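Side-chain contacts in chitinase (Thermococcus chitonophagus, PDB 5XSW), which probably hydrolyses chitin as an endochitinase, and binds a glycan in this C-terminal portion of the full-length protein: residues D131-A134 with S138-D141; Q259-A262 with I267-D270; H274-K279 with R410-R415. One frame throughout, in Å; residues are numbered along the deposited sequence.

How the interactions relate
Three contacts follow one another along the chain without nesting or crossing. Interaction 1 closes a short turn, from the loop after strand 98-104 to helix 136-139. It stays apart from the other two, with its centre about 36 Å from that of interaction 2 and about 33 Å from that of interaction 3. Interaction 2 closes the turn that leaves helix 254-263. Interaction 3 opens soon afterwards on helix 274-278 and reaches across 130 residues to the end of helix 399-412. Interactions 2 and 3 touch. Asp-270 OD1 pairs with Arg-415 NH2 in a salt bridge, and the backbones of Ile-267 and Phe-414 are hydrogen-bonded. Together they tie two successive helices to a distant one.

Interaction 1: D131-A134 with S138-D141; sequences DLIA and SYYD
Ile-133 lays its CD1 methyl over a face of Tyr-139 in a CH-pi contact that closes a short loop onto helix 136-139. Earlier in 131-134, Leu-132 turns to other neighbours, among them Trp-122, Leu-438 of helix 421-439 and Val-459 of helix 449-461. Ile-133 then carries the contact with 138-141. Its CD1 stands 3.7 Å from the centroid of the Tyr-139 ring and 13° off the ring normal. The chain is extended at its second torsion (chi2 -170°), which carries CD1 out over the ring centre. The other branch, CG2, meets the root of the same ring, 3.8 Å from Tyr-139 CB. Tyr-139 is fixed at its far end too, where its OH hydrogen-bonds Asp-452 OD1. Leu-438 also touches both Ile-133 and Tyr-139, so helix 421-439 helps enclose the pair. Tyr-140 sits at the edge of the Tyr-139 ring, and Tyr-139 CD1 lies 3.5 Å above the plane of the Tyr-140 ring, over its centre. The hydroxyl end of Tyr-140 reaches Ile-133 as well, and Ile-133 CD1 lies 3.3 Å from Tyr-140 OH.

Interaction 2: Q259-A262 with I267-D270; sequences QIKA and IFPD. With PO4 (phosphate ion), chain E.
Lys-261 and Phe-268 bring a helix and the loop that follows it side by side. The apolar part lies round the Phe-268 ring. Lys-261 CG meets Phe-268 CB at 3.9 Å, and Lys-261 CA is 3.8 Å from Phe-268 CD2. Ile-260 comes to the outer part of the ring, its CG1 4.1 Å from Phe-268 CE2.

The direct polar bond comes from the tip of the lysine. Its CG is anti to the backbone N (chi1 -162°) and the rest of the chain is extended, which carries NZ past Phe-268 to Asp-270 O, 3.0 Å away. NZ comes from above the carbonyl plane, 53° out of it. Two further partners share this ammonium: Ala-272 O, and Asp-476 of the second subunit through a salt bridge. The charge is thus used both within the chain and across the dimer.

One water joins the backbones, donating to Lys-261 O at 2.7 Å and to Phe-268 O at 2.9 Å.

A phosphate, probably from the crystallisation liquor, accepts a bond at O2 from Gln-259 NE2 over 2.6 Å. Ser-254 and Gly-255 of the second subunit also hold this ion.

In the fold, the contact joins helix 254-263 to the loop leading to helix 274-278. Helix 288-311 packs against it, with Val-295 touching Ile-260 and Val-298 touching Phe-268.

Interaction 3: H274-K279 with R410-R415; sequences HDDYMK and RQKFFR
The C-terminal end of helix 399-412 docks on helix 274-278 here, through a tyrosine-to-carbonyl hydrogen bond and a salt bridge on the same lysine residue. Tyr-277 OH donates to Lys-412 O over 2.6 Å. The donor lies in the carbonyl plane, on a lone pair, with a C=O...donor angle of 118°. Lys-412 is the last helical residue before Phe-413 leaves helical geometry, so the hydroxyl serves a carbonyl at the helix end.

The lysine side chain takes a second route. A bend at its second torsion (chi2 -67°) swings the chain past the tyrosine, with CB 3.6 Å from Tyr-277 OH and CD 4.0 Å from Tyr-277 CE1. NZ then reaches Asp-276 OD2 at 2.6 Å, on the syn lone pair of that oxygen. A water bridges the other oxygen, Asp-276 OD1, to the same NZ.

Phe-413 completes the contact. The edge of Tyr-277 points toward its face in an offset edge-to-face pair, centroids 5.9 Å apart and planes at 90°. Closest are Tyr-277 CE2 and Phe-413 CE1, 4.0 Å apart. Ile-294 of helix 288-311 touches Phe-413 as well.

With an alanine in place of Tyr-277 the hydroxyl and ring are gone, which would probably leave Lys-412 O without this donor and open a gap beside Phe-413.

Lys-412 is thus held twice, its carbonyl by the Tyr-277 hydroxyl and its ammonium by Asp-276, whose carboxylate probably offsets the lysine charge.

Interaction 1: D131-A134 with S138-D141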
ATOM      1  N   ASP A 131      35.478 -27.902  -0.625  1.00 28.32           N
ATOM      2  CA  ASP A 131      34.094 -27.950  -0.990  1.00 31.24           C
ATOM      3  C   ASP A 131      33.491 -26.504  -1.004  1.00 37.23           C
ATOM      4  O   ASP A 131      32.378 -26.312  -1.482  1.00 34.28           O
ATOM      5  CB  ASP A 131      33.291 -28.827  -0.033  1.00 30.59           C
ATOM      6  CG  ASP A 131      33.637 -30.307  -0.177  1.00 41.86           C
ATOM      7  OD1 ASP A 131      34.020 -30.681  -1.289  1.00 43.59           O
ATOM      8  OD2 ASP A 131      33.504 -31.064   0.811  1.00 37.98           O
ATOM      9  N   LEU A 132      34.232 -25.538  -0.482  1.00 35.97           N
ATOM     10  CA  LEU A 132      33.750 -24.158  -0.416  1.00 33.04           C
ATOM     11  C   LEU A 132      34.415 -23.305  -1.444  1.00 31.53           C
ATOM     12  O   LEU A 132      33.783 -22.441  -1.997  1.00 34.49           O
ATOM     13  CB  LEU A 132      33.994 -23.529   0.989  1.00 30.38           C
ATOM     14  CG  LEU A 132      33.249 -24.165   2.145  1.00 33.61           C
ATOM     15  CD1 LEU A 132      33.741 -23.606   3.511  1.00 32.55           C
ATOM     16  CD2 LEU A 132      31.716 -23.993   2.045  1.00 33.93           C
ATOM     17  N   ILE A 133      35.715 -23.484  -1.653  1.00 33.47           N
ATOM     18  CA  ILE A 133      36.484 -22.590  -2.509  1.00 32.20           C
ATOM     19  C   ILE A 133      36.998 -23.338  -3.736  1.00 41.91           C
ATOM     20  O   ILE A 133      37.881 -24.182  -3.639  1.00 40.91           O
ATOM     21  CB  ILE A 133      37.651 -21.957  -1.765  1.00 32.73           C
ATOM     22  CG1 ILE A 133      37.145 -21.200  -0.506  1.00 34.47           C
ATOM     23  CG2 ILE A 133      38.472 -21.078  -2.710  1.00 34.85           C
ATOM     24  CD1 ILE A 133      38.215 -20.326   0.168  1.00 33.38           C
ATOM     25  N   ALA A 134      36.429 -23.031  -4.890  1.00 41.08           N
ATOM     26  CA  ALA A 134      36.784 -23.731  -6.125  1.00 41.34           C
ATOM     27  C   ALA A 134      38.188 -23.352  -6.544  1.00 51.11           C
ATOM     28  O   ALA A 134      38.979 -24.182  -6.968  1.00 49.57           O
ATOM     29  CB  ALA A 134      35.785 -23.388  -7.248  1.00 39.76           C
ATOM     30  N   SER A 138      41.693 -16.956  -7.483  1.00 36.38           N
ATOM     31  CA  SER A 138      40.627 -16.056  -7.915  1.00 43.40           C
ATOM     32  C   SER A 138      39.795 -15.576  -6.693  1.00 33.36           C
ATOM     33  O   SER A 138      39.482 -14.402  -6.572  1.00 37.18           O
ATOM     34  CB  SER A 138      39.761 -16.754  -8.948  1.00 38.77           C
ATOM     35  OG  SER A 138      38.684 -15.908  -9.352  1.00 65.32           O
ATOM     36  N   TYR A 139      39.512 -16.480  -5.766  1.00 34.53           N
ATOM     37  CA  TYR A 139      38.696 -16.167  -4.612  1.00 38.37           C
ATOM     38  C   TYR A 139      39.310 -15.027  -3.791  1.00 42.74           C
ATOM     39  O   TYR A 139      38.558 -14.151  -3.359  1.00 34.19           O
ATOM     40  CB  TYR A 139      38.489 -17.430  -3.774  1.00 32.39           C
ATOM     41  CG  TYR A 139      37.544 -17.364  -2.568  1.00 31.41           C
ATOM     42  CD1 TYR A 139      37.994 -16.877  -1.328  1.00 30.28           C
ATOM     43  CD2 TYR A 139      36.244 -17.885  -2.643  1.00 25.59           C
ATOM     44  CE1 TYR A 139      37.140 -16.874  -0.179  1.00 29.35           C
ATOM     45  CE2 TYR A 139      35.400 -17.875  -1.526  1.00 26.25           C
ATOM     46  CZ  TYR A 139      35.873 -17.355  -0.307  1.00 28.01           C
ATOM     47  OH  TYR A 139      35.063 -17.379   0.783  1.00 28.30           O
ATOM     48  N   TYR A 140      40.650 -14.985  -3.644  1.00 33.35           N
ATOM     49  CA  TYR A 140      41.309 -13.997  -2.766  1.00 29.46           C
ATOM     50  C   TYR A 140      41.970 -12.893  -3.527  1.00 30.91           C
ATOM     51  O   TYR A 140      42.583 -12.036  -2.933  1.00 38.47           O
ATOM     52  CB  TYR A 140      42.355 -14.653  -1.825  1.00 32.69           C
ATOM     53  CG  TYR A 140      41.769 -15.598  -0.825  1.00 31.17           C
ATOM     54  CD1 TYR A 140      41.062 -15.126   0.287  1.00 27.72           C
ATOM     55  CD2 TYR A 140      41.917 -16.976  -0.963  1.00 30.47           C
ATOM     56  CE1 TYR A 140      40.520 -16.005   1.222  1.00 32.71           C
ATOM     57  CE2 TYR A 140      41.327 -17.875  -0.045  1.00 29.94           C
ATOM     58  CZ  TYR A 140      40.648 -17.375   1.055  1.00 33.45           C
ATOM     59  OH  TYR A 140      40.080 -18.222   1.982  1.00 30.33           O
ATOM     60  N   ASP A 141      41.800 -12.875  -4.844  1.00 34.03           N
ATOM     61  CA  ASP A 141      42.425 -11.885  -5.681  1.00 35.63           C
ATOM     62  C   ASP A 141      41.885 -10.467  -5.402  1.00 41.32           C
ATOM     63  O   ASP A 141      40.684 -10.204  -5.518  1.00 39.00           O
ATOM     64  CB  ASP A 141      42.208 -12.260  -7.151  1.00 35.61           C
ATOM     65  CG  ASP A 141      42.950 -11.350  -8.116  1.00 36.12           C
ATOM     66  OD1 ASP A 141      43.555 -10.324  -7.697  1.00 40.43           O
ATOM     67  OD2 ASP A 141      42.914 -11.653  -9.322  1.00 49.73           O
TER

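Interaction 2: Q259-A262 with I267-D270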
ATOM      1  N   GLN A 259       1.523  -3.164   0.511  1.00 20.37           N
ATOM      2  CA  GLN A 259       1.298  -3.853  -0.774  1.00 23.10           C
ATOM      3  C   GLN A 259       2.310  -5.014  -1.015  1.00 24.29           C
ATOM      4  O   GLN A 259       1.942  -6.139  -1.448  1.00 24.14           O
ATOM      5  CB  GLN A 259       1.370  -2.797  -1.883  1.00 27.27           C
ATOM      6  CG  GLN A 259       1.321  -3.317  -3.311  1.00 28.10           C
ATOM      7  CD  GLN A 259       1.499  -2.171  -4.286  1.00 24.52           C
ATOM      8  OE1 GLN A 259       0.598  -1.862  -5.065  1.00 34.78           O
ATOM      9  NE2 GLN A 259       2.607  -1.482  -4.169  1.00 23.36           N
ATOM     10  N   ILE A 260       3.591  -4.793  -0.725  1.00 22.96           N
ATOM     11  CA  ILE A 260       4.536  -5.899  -0.988  1.00 24.55           C
ATOM     12  C   ILE A 260       4.410  -7.015   0.016  1.00 27.10           C
ATOM     13  O   ILE A 260       4.568  -8.187  -0.335  1.00 23.86           O
ATOM     14  CB  ILE A 260       6.016  -5.437  -1.080  1.00 29.99           C
ATOM     15  CG1 ILE A 260       6.518  -4.864   0.221  1.00 30.27           C
ATOM     16  CG2 ILE A 260       6.184  -4.473  -2.266  1.00 34.04           C
ATOM     17  CD1 ILE A 260       7.949  -4.264   0.108  1.00 34.58           C
ATOM     18  N   LYS A 261       4.009  -6.703   1.251  1.00 22.49           N
ATOM     19  CA  LYS A 261       3.551  -7.738   2.158  1.00 22.42           C
ATOM     20  C   LYS A 261       2.384  -8.565   1.577  1.00 22.42           C
ATOM     21  O   LYS A 261       2.363  -9.818   1.663  1.00 27.95           O
ATOM     22  CB  LYS A 261       3.129  -7.061   3.500  1.00 26.92           C
ATOM     23  CG  LYS A 261       3.008  -7.870   4.667  1.00 35.98           C
ATOM     24  CD  LYS A 261       2.727  -6.925   5.915  1.00 28.48           C
ATOM     25  CE  LYS A 261       2.019  -7.773   6.938  1.00 31.57           C
ATOM     26  NZ  LYS A 261       1.761  -6.886   8.114  1.00 38.19           N
ATOM     27  N   ALA A 262       1.389  -7.905   0.990  1.00 19.75           N
ATOM     28  CA  ALA A 262       0.268  -8.660   0.387  1.00 21.46           C
ATOM     29  C   ALA A 262       0.752  -9.554  -0.786  1.00 26.26           C
ATOM     30  O   ALA A 262       0.315 -10.686  -0.958  1.00 24.05           O
ATOM     31  CB  ALA A 262      -0.839  -7.683  -0.140  1.00 23.90           C
ATOM     32  N   ILE A 267       7.519 -14.255   1.655  1.00 23.09           N
ATOM     33  CA  ILE A 267       8.658 -13.504   2.222  1.00 21.39           C
ATOM     34  C   ILE A 267       8.306 -12.841   3.602  1.00 26.64           C
ATOM     35  O   ILE A 267       9.104 -12.876   4.526  1.00 25.20           O
ATOM     36  CB  ILE A 267       9.141 -12.401   1.234  1.00 24.73           C
ATOM     37  CG1 ILE A 267       9.669 -13.060  -0.058  1.00 29.54           C
ATOM     38  CG2 ILE A 267      10.292 -11.557   1.854  1.00 23.11           C
ATOM     39  CD1 ILE A 267       9.974 -12.029  -1.195  1.00 31.62           C
ATOM     40  N   PHE A 268       7.104 -12.287   3.714  1.00 25.62           N
ATOM     41  CA  PHE A 268       6.717 -11.513   4.910  1.00 25.62           C
ATOM     42  C   PHE A 268       5.728 -12.254   5.776  1.00 25.99           C
ATOM     43  O   PHE A 268       4.677 -12.634   5.273  1.00 25.62           O
ATOM     44  CB  PHE A 268       6.082 -10.185   4.477  1.00 20.98           C
ATOM     45  CG  PHE A 268       7.031  -9.271   3.801  1.00 25.43           C
ATOM     46  CD1 PHE A 268       7.932  -8.502   4.540  1.00 25.63           C
ATOM     47  CD2 PHE A 268       7.036  -9.167   2.417  1.00 24.03           C
ATOM     48  CE1 PHE A 268       8.824  -7.638   3.903  1.00 29.61           C
ATOM     49  CE2 PHE A 268       7.923  -8.327   1.792  1.00 27.75           C
ATOM     50  CZ  PHE A 268       8.814  -7.550   2.526  1.00 24.74           C
ATOM     51  N   PRO A 269       6.059 -12.449   7.081  1.00 22.38           N
ATOM     52  CA  PRO A 269       5.014 -12.969   7.975  1.00 28.18           C
ATOM     53  C   PRO A 269       3.913 -11.919   8.189  1.00 29.25           C
ATOM     54  O   PRO A 269       4.141 -10.726   7.965  1.00 26.17           O
ATOM     55  CB  PRO A 269       5.784 -13.272   9.279  1.00 27.55           C
ATOM     56  CG  PRO A 269       6.933 -12.237   9.301  1.00 28.06           C
ATOM     57  CD  PRO A 269       7.295 -12.068   7.788  1.00 23.44           C
ATOM     58  N   ASP A 270       2.738 -12.346   8.644  1.00 27.27           N
ATOM     59  CA  ASP A 270       1.615 -11.428   8.819  1.00 29.32           C
ATOM     60  C   ASP A 270       1.905 -10.354   9.869  1.00 29.94           C
ATOM     61  O   ASP A 270       1.246  -9.316   9.857  1.00 34.40           O
ATOM     62  CB  ASP A 270       0.341 -12.206   9.244  1.00 35.23           C
ATOM     63  CG  ASP A 270      -0.231 -13.093   8.098  1.00 43.23           C
ATOM     64  OD1 ASP A 270       0.047 -12.820   6.909  1.00 42.71           O
ATOM     65  OD2 ASP A 270      -0.974 -14.050   8.391  1.00 45.32           O
TER
HETATM   66  P   PO4 E 901       3.341   1.505  -5.912  0.86 31.01           P
HETATM   67  O1  PO4 E 901       3.712   1.912  -4.533  0.86 33.58           O
HETATM   68  O2  PO4 E 901       3.321   0.021  -6.160  0.86 28.27           O
HETATM   69  O3  PO4 E 901       1.987   2.111  -6.166  0.86 35.56           O
HETATM   70  O4  PO4 E 901       4.275   1.936  -6.963  0.86 26.75           O
HETATM   71  O   HOH W   1       2.508 -11.423   3.847  1.00 39.50           O

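Interaction 3: H274-K279 with R410-R415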
ATOM      1  N   HIS A 274       5.664  -1.919   9.242  1.00 23.89           N
ATOM      2  CA  HIS A 274       6.469  -0.946   8.488  1.00 26.89           C
ATOM      3  C   HIS A 274       7.594  -0.271   9.297  1.00 31.94           C
ATOM      4  O   HIS A 274       8.814  -0.320   8.935  1.00 21.80           O
ATOM      5  CB  HIS A 274       5.542   0.128   7.900  1.00 23.67           C
ATOM      6  CG  HIS A 274       6.283   1.307   7.341  1.00 24.93           C
ATOM      7  ND1 HIS A 274       6.600   2.422   8.101  1.00 24.68           N
ATOM      8  CD2 HIS A 274       6.814   1.525   6.122  1.00 21.48           C
ATOM      9  CE1 HIS A 274       7.297   3.270   7.365  1.00 25.82           C
ATOM     10  NE2 HIS A 274       7.394   2.774   6.143  1.00 23.97           N
ATOM     11  N   ASP A 275       7.227   0.404  10.394  1.00 27.76           N
ATOM     12  CA  ASP A 275       8.263   1.146  11.142  1.00 29.61           C
ATOM     13  C   ASP A 275       9.287   0.161  11.731  1.00 23.77           C
ATOM     14  O   ASP A 275      10.491   0.422  11.718  1.00 26.29           O
ATOM     15  CB  ASP A 275       7.633   2.072  12.271  1.00 33.37           C
ATOM     16  CG  ASP A 275       6.810   3.286  11.695  1.00 36.05           C
ATOM     17  OD1 ASP A 275       6.455   3.339  10.483  1.00 36.60           O
ATOM     18  OD2 ASP A 275       6.441   4.200  12.476  1.00 41.45           O
ATOM     19  N   ASP A 276       8.850  -1.002  12.186  1.00 22.53           N
ATOM     20  CA  ASP A 276       9.814  -1.947  12.709  1.00 24.33           C
ATOM     21  C   ASP A 276      10.874  -2.408  11.647  1.00 22.78           C
ATOM     22  O   ASP A 276      12.056  -2.666  11.991  1.00 25.25           O
ATOM     23  CB  ASP A 276       9.108  -3.195  13.244  1.00 29.39           C
ATOM     24  CG  ASP A 276      10.111  -4.233  13.843  1.00 34.29           C
ATOM     25  OD1 ASP A 276      10.983  -3.786  14.601  1.00 38.78           O
ATOM     26  OD2 ASP A 276      10.050  -5.480  13.576  1.00 36.63           O
ATOM     27  N   TYR A 277      10.442  -2.545  10.385  1.00 23.56           N
ATOM     28  CA  TYR A 277      11.322  -3.069   9.321  1.00 22.67           C
ATOM     29  C   TYR A 277      12.159  -1.965   8.707  1.00 20.69           C
ATOM     30  O   TYR A 277      13.230  -2.255   8.213  1.00 22.74           O
ATOM     31  CB  TYR A 277      10.519  -3.771   8.200  1.00 21.18           C
ATOM     32  CG  TYR A 277      10.138  -5.208   8.548  1.00 24.53           C
ATOM     33  CD1 TYR A 277       9.495  -5.517   9.768  1.00 24.80           C
ATOM     34  CD2 TYR A 277      10.451  -6.253   7.685  1.00 23.65           C
ATOM     35  CE1 TYR A 277       9.157  -6.809  10.081  1.00 24.81           C
ATOM     36  CE2 TYR A 277      10.098  -7.547   7.970  1.00 23.61           C
ATOM     37  CZ  TYR A 277       9.464  -7.823   9.195  1.00 28.37           C
ATOM     38  OH  TYR A 277       9.110  -9.107   9.516  1.00 24.67           O
ATOM     39  N   MET A 278      11.677  -0.707   8.719  1.00 20.52           N
ATOM     40  CA  MET A 278      12.327   0.357   7.957  1.00 19.19           C
ATOM     41  C   MET A 278      13.081   1.369   8.859  1.00 22.28           C
ATOM     42  O   MET A 278      14.059   1.978   8.431  1.00 22.87           O
ATOM     43  CB  MET A 278      11.326   1.160   7.122  1.00 19.98           C
ATOM     44  CG  MET A 278      10.445   0.312   6.110  1.00 24.62           C
ATOM     45  SD  MET A 278      11.572  -0.770   5.138  1.00 30.11           S
ATOM     46  CE  MET A 278      12.522   0.469   4.460  1.00 23.55           C
ATOM     47  N   LYS A 279      12.592   1.588  10.073  1.00 23.21           N
ATOM     48  CA  LYS A 279      13.117   2.711  10.858  1.00 22.72           C
ATOM     49  C   LYS A 279      14.434   2.330  11.586  1.00 20.87           C
ATOM     50  O   LYS A 279      14.442   1.522  12.503  1.00 22.82           O
ATOM     51  CB  LYS A 279      12.057   3.198  11.899  1.00 22.90           C
ATOM     52  CG  LYS A 279      12.543   4.483  12.703  1.00 23.26           C
ATOM     53  CD  LYS A 279      11.447   4.771  13.845  1.00 28.37           C
ATOM     54  CE  LYS A 279      11.819   6.044  14.643  1.00 38.58           C
ATOM     55  NZ  LYS A 279      11.154   5.955  15.981  1.00 47.52           N
ATOM     56  N   ARG A 410      15.657 -14.957  10.518  1.00 28.69           N
ATOM     57  CA  ARG A 410      14.607 -15.908  10.930  1.00 26.00           C
ATOM     58  C   ARG A 410      13.410 -15.227  11.594  1.00 22.02           C
ATOM     59  O   ARG A 410      12.257 -15.667  11.421  1.00 27.97           O
ATOM     60  CB  ARG A 410      15.181 -16.932  11.915  1.00 32.37           C
ATOM     61  CG  ARG A 410      14.248 -18.120  12.149  1.00 37.58           C
ATOM     62  CD  ARG A 410      14.970 -19.212  12.906  1.00 54.87           C
ATOM     63  NE  ARG A 410      14.131 -20.400  13.084  1.00 65.08           N
ATOM     64  CZ  ARG A 410      14.384 -21.359  13.978  1.00 60.65           C
ATOM     65  NH1 ARG A 410      15.459 -21.272  14.766  1.00 54.65           N
ATOM     66  NH2 ARG A 410      13.563 -22.402  14.081  1.00 65.26           N
ATOM     67  N   GLN A 411      13.671 -14.184  12.374  1.00 29.23           N
ATOM     68  CA  GLN A 411      12.585 -13.424  13.015  1.00 28.83           C
ATOM     69  C   GLN A 411      11.748 -12.618  12.037  1.00 31.09           C
ATOM     70  O   GLN A 411      10.535 -12.430  12.229  1.00 28.01           O
ATOM     71  CB  GLN A 411      13.141 -12.433  14.036  1.00 32.05           C
ATOM     72  CG  GLN A 411      13.767 -13.087  15.289  1.00 43.96           C
ATOM     73  CD  GLN A 411      14.557 -12.072  16.169  1.00 44.97           C
ATOM     74  OE1 GLN A 411      14.599 -10.861  15.882  1.00 53.64           O
ATOM     75  NE2 GLN A 411      15.177 -12.578  17.235  1.00 53.07           N
ATOM     76  N   LYS A 412      12.397 -12.061  11.022  1.00 27.69           N
ATOM     77  CA  LYS A 412      11.694 -11.085  10.188  1.00 26.25           C
ATOM     78  C   LYS A 412      11.221 -11.569   8.803  1.00 29.09           C
ATOM     79  O   LYS A 412      10.347 -10.935   8.209  1.00 25.69           O
ATOM     80  CB  LYS A 412      12.590  -9.859   9.990  1.00 23.11           C
ATOM     81  CG  LYS A 412      13.099  -9.310  11.377  1.00 22.95           C
ATOM     82  CD  LYS A 412      11.920  -8.744  12.201  1.00 25.46           C
ATOM     83  CE  LYS A 412      12.441  -8.192  13.601  1.00 26.78           C
ATOM     84  NZ  LYS A 412      11.259  -7.626  14.338  1.00 29.11           N
ATOM     85  N   PHE A 413      11.816 -12.643   8.290  1.00 26.70           N
ATOM     86  CA  PHE A 413      11.414 -13.172   6.991  1.00 26.87           C
ATOM     87  C   PHE A 413      10.963 -14.640   7.028  1.00 30.70           C
ATOM     88  O   PHE A 413      11.223 -15.356   7.991  1.00 31.11           O
ATOM     89  CB  PHE A 413      12.566 -12.959   5.983  1.00 27.87           C
ATOM     90  CG  PHE A 413      12.912 -11.484   5.808  1.00 22.47           C
ATOM     91  CD1 PHE A 413      12.006 -10.611   5.196  1.00 26.54           C
ATOM     92  CD2 PHE A 413      14.092 -10.992   6.267  1.00 24.15           C
ATOM     93  CE1 PHE A 413      12.293  -9.266   5.035  1.00 25.63           C
ATOM     94  CE2 PHE A 413      14.423  -9.643   6.108  1.00 27.08           C
ATOM     95  CZ  PHE A 413      13.524  -8.753   5.527  1.00 22.92           C
ATOM     96  N   PHE A 414      10.250 -15.042   5.975  1.00 27.77           N
ATOM     97  CA  PHE A 414       9.621 -16.372   5.872  1.00 31.39           C
ATOM     98  C   PHE A 414       8.471 -16.462   6.836  1.00 39.30           C
ATOM     99  O   PHE A 414       8.332 -15.674   7.786  1.00 33.47           O
ATOM    100  CB  PHE A 414      10.601 -17.530   6.123  1.00 26.18           C
ATOM    101  CG  PHE A 414      11.777 -17.543   5.192  1.00 29.64           C
ATOM    102  CD1 PHE A 414      11.650 -18.033   3.912  1.00 30.90           C
ATOM    103  CD2 PHE A 414      13.021 -17.096   5.621  1.00 30.93           C
ATOM    104  CE1 PHE A 414      12.760 -18.057   3.029  1.00 32.88           C
ATOM    105  CE2 PHE A 414      14.126 -17.103   4.776  1.00 32.89           C
ATOM    106  CZ  PHE A 414      13.999 -17.587   3.468  1.00 29.22           C
ATOM    107  N   ARG A 415       7.647 -17.444   6.563  1.00 36.10           N
ATOM    108  CA  ARG A 415       6.390 -17.711   7.253  1.00 38.20           C
ATOM    109  C   ARG A 415       6.587 -19.072   7.918  1.00 35.77           C
ATOM    110  O   ARG A 415       7.368 -19.889   7.431  1.00 42.73           O
ATOM    111  CB  ARG A 415       5.262 -17.654   6.188  1.00 41.79           C
ATOM    112  CG  ARG A 415       3.855 -17.886   6.541  1.00 48.51           C
ATOM    113  CD  ARG A 415       2.956 -17.566   5.333  1.00 40.31           C
ATOM    114  NE  ARG A 415       2.913 -16.118   5.108  1.00 42.45           N
ATOM    115  CZ  ARG A 415       1.893 -15.331   5.414  1.00 47.94           C
ATOM    116  NH1 ARG A 415       0.775 -15.844   5.934  1.00 45.52           N
ATOM    117  NH2 ARG A 415       1.998 -14.021   5.199  1.00 42.76           N
TER
HETATM  118  O   HOH W   2      13.207  -5.751  15.844  1.00 43.22           O